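Local coordinates for ABC sugar transporter, periplasmic sugar binding protein (Legionella pneumophila subsp. pneumophila, PDB 3ROT) that probably binds a sugar in the periplasm and hands it to an ABC transporter for uptake into the cell, at residues A[254-257]-A[258-262]. Residues are numbered along the deposited sequence; the frame is centred on the assembly and turned at random.
Sequences SITQ and LVLMN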
ATOM      1  N   SER A 254     -11.845  14.325 -16.773  1.00 21.46           N
ATOM      2  CA  SER A 254     -12.177  15.429 -15.872  1.00 22.69           C
ATOM      3  C   SER A 254     -11.292  16.657 -16.145  1.00 22.56           C
ATOM      4  O   SER A 254     -11.788  17.777 -16.204  1.00 21.52           O
ATOM      5  CB  SER A 254     -12.081  14.995 -14.399  1.00 24.97           C
ATOM      6  OG  SER A 254     -10.745  14.921 -13.941  1.00 32.53           O
ATOM      7  N   ILE A 255      -9.993  16.461 -16.332  1.00 21.60           N
ATOM      8  CA  ILE A 255      -9.121  17.607 -16.615  1.00 23.41           C
ATOM      9  C   ILE A 255      -9.474  18.189 -17.986  1.00 25.25           C
ATOM     10  O   ILE A 255      -9.484  19.415 -18.175  1.00 25.88           O
ATOM     11  CB  ILE A 255      -7.612  17.204 -16.600  1.00 24.70           C
ATOM     12  CG1 ILE A 255      -7.179  16.834 -15.175  1.00 22.47           C
ATOM     13  CG2 ILE A 255      -6.748  18.348 -17.125  1.00 26.52           C
ATOM     14  CD1 ILE A 255      -7.509  17.900 -14.137  1.00 24.09           C
ATOM     15  N   THR A 256      -9.776  17.305 -18.935  1.00 24.41           N
ATOM     16  CA  THR A 256     -10.135  17.725 -20.287  1.00 24.28           C
ATOM     17  C   THR A 256     -11.348  18.647 -20.282  1.00 24.56           C
ATOM     18  O   THR A 256     -11.357  19.672 -20.961  1.00 22.61           O
ATOM     19  CB  THR A 256     -10.421  16.499 -21.203  1.00 24.15           C
ATOM     20  OG1 THR A 256      -9.218  15.751 -21.384  1.00 24.04           O
ATOM     21  CG2 THR A 256     -10.941  16.941 -22.577  1.00 25.14           C
ATOM     22  N   GLN A 257     -12.373  18.302 -19.513  1.00 24.64           N
ATOM     23  CA  GLN A 257     -13.565  19.145 -19.470  1.00 25.32           C
ATOM     24  C   GLN A 257     -13.300  20.487 -18.801  1.00 25.78           C
ATOM     25  O   GLN A 257     -13.821  21.517 -19.242  1.00 25.00           O
ATOM     26  CB  GLN A 257     -14.719  18.444 -18.741  1.00 27.41           C
ATOM     27  CG  GLN A 257     -15.230  17.185 -19.434  1.00 24.87           C
ATOM     28  CD  GLN A 257     -16.720  16.969 -19.224  1.00 24.48           C
ATOM     29  OE1 GLN A 257     -17.552  17.581 -19.898  1.00 24.99           O
ATOM     30  NE2 GLN A 257     -17.064  16.105 -18.275  1.00 23.02           N
ATOM     31  N   LEU A 258     -12.504  20.481 -17.735  1.00 25.40           N
ATOM     32  CA  LEU A 258     -12.204  21.720 -17.043  1.00 26.38           C
ATOM     33  C   LEU A 258     -11.524  22.679 -18.004  1.00 27.14           C
ATOM     34  O   LEU A 258     -11.821  23.869 -18.002  1.00 28.31           O
ATOM     35  CB  LEU A 258     -11.304  21.466 -15.823  1.00 25.78           C
ATOM     36  CG  LEU A 258     -11.983  20.929 -14.558  1.00 26.01           C
ATOM     37  CD1 LEU A 258     -10.934  20.603 -13.510  1.00 23.30           C
ATOM     38  CD2 LEU A 258     -12.972  21.963 -14.028  1.00 23.96           C
ATOM     39  N   VAL A 259     -10.629  22.149 -18.835  1.00 27.20           N
ATOM     40  CA  VAL A 259      -9.900  22.963 -19.802  1.00 27.52           C
ATOM     41  C   VAL A 259     -10.790  23.451 -20.945  1.00 27.77           C
ATOM     42  O   VAL A 259     -10.781  24.638 -21.266  1.00 27.10           O
ATOM     43  CB  VAL A 259      -8.693  22.192 -20.392  1.00 27.43           C
ATOM     44  CG1 VAL A 259      -8.028  23.017 -21.503  1.00 29.08           C
ATOM     45  CG2 VAL A 259      -7.687  21.883 -19.291  1.00 27.37           C
ATOM     46  N   LEU A 260     -11.554  22.540 -21.551  1.00 28.36           N
ATOM     47  CA  LEU A 260     -12.452  22.896 -22.650  1.00 29.21           C
ATOM     48  C   LEU A 260     -13.408  23.986 -22.187  1.00 30.25           C
ATOM     49  O   LEU A 260     -13.842  24.835 -22.962  1.00 28.20           O
ATOM     50  CB  LEU A 260     -13.256  21.674 -23.113  1.00 29.98           C
ATOM     51  CG  LEU A 260     -12.500  20.543 -23.825  1.00 30.98           C
ATOM     52  CD1 LEU A 260     -13.442  19.362 -24.068  1.00 32.84           C
ATOM     53  CD2 LEU A 260     -11.930  21.050 -25.134  1.00 31.46           C
HETATM   54  N   MSE A 261     -13.733  23.946 -20.905  1.00 30.70           N
HETATM   55  CA  MSE A 261     -14.636  24.913 -20.321  1.00 34.72           C
HETATM   56  C   MSE A 261     -14.005  26.309 -20.311  1.00 34.33           C
HETATM   57  O   MSE A 261     -14.651  27.290 -20.673  1.00 32.43           O
HETATM   58  CB  MSE A 261     -14.992  24.474 -18.903  1.00 39.88           C
HETATM   59  CG  MSE A 261     -15.924  25.405 -18.185  1.00 48.38           C
HETATM   60 SE   MSE A 261     -16.196  24.852 -16.351  1.00 57.20          SE
HETATM   61  CE  MSE A 261     -17.909  25.724 -16.100  1.00 52.64           C
ATOM     62  N   ASN A 262     -12.742  26.392 -19.912  1.00 33.97           N
ATOM     63  CA  ASN A 262     -12.053  27.676 -19.863  1.00 35.83           C
ATOM     64  C   ASN A 262     -11.651  28.214 -21.236  1.00 35.85           C
ATOM     65  O   ASN A 262     -11.782  29.404 -21.496  1.00 35.54           O
ATOM     66  CB  ASN A 262     -10.812  27.584 -18.970  1.00 37.85           C
ATOM     67  CG  ASN A 262     -11.163  27.376 -17.505  1.00 40.52           C
ATOM     68  OD1 ASN A 262     -11.997  28.091 -16.948  1.00 43.15           O
ATOM     69  ND2 ASN A 262     -10.519  26.406 -16.875  1.00 41.14           N
TER
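Thr256 and Leu260, one turn apart on helix 247-264, lie side by side and point the same way. With OG1 of Thr256 turned beside the backbone N (chi1 -66°), the methyl CG2 falls opposite that N and lies 3.8 Å from CD1 of Leu260. The same rotation turns OG1 back, where it hydrogen-bonds the carbonyl of Tyr252. Leu260 N donates a nearly straight bond to Thr256 O (2.9 Å, 170° at the hydrogen), and CG of Leu260 lies 3.2 Å from the same oxygen. On another face, Ile255 reaches two residues by different branches: CG2 meets CG2 of Val259 at 4.3 Å, while CD1 comes within 4.4 Å of CD1 of Leu258. Helix 16-32 covers Ile255 through Ala25 and Ala28, and strands 5-9 and 89-92 lie against Leu258. Met261 N bonds Gln257 O at 2.9 Å, and both side chains touch Pro268, Gln257 sending NE2 to the carbonyl of Val269 while the extended selenomethionine Met261 also reaches Pro88 and Leu105. Backbone bonds thus set the helical repeat, threonine's polar end is satisfied within the helix, and Leu258 and Val259 seat the helix on the parallel sheet of one lobe of this periplasmic-binding-protein fold.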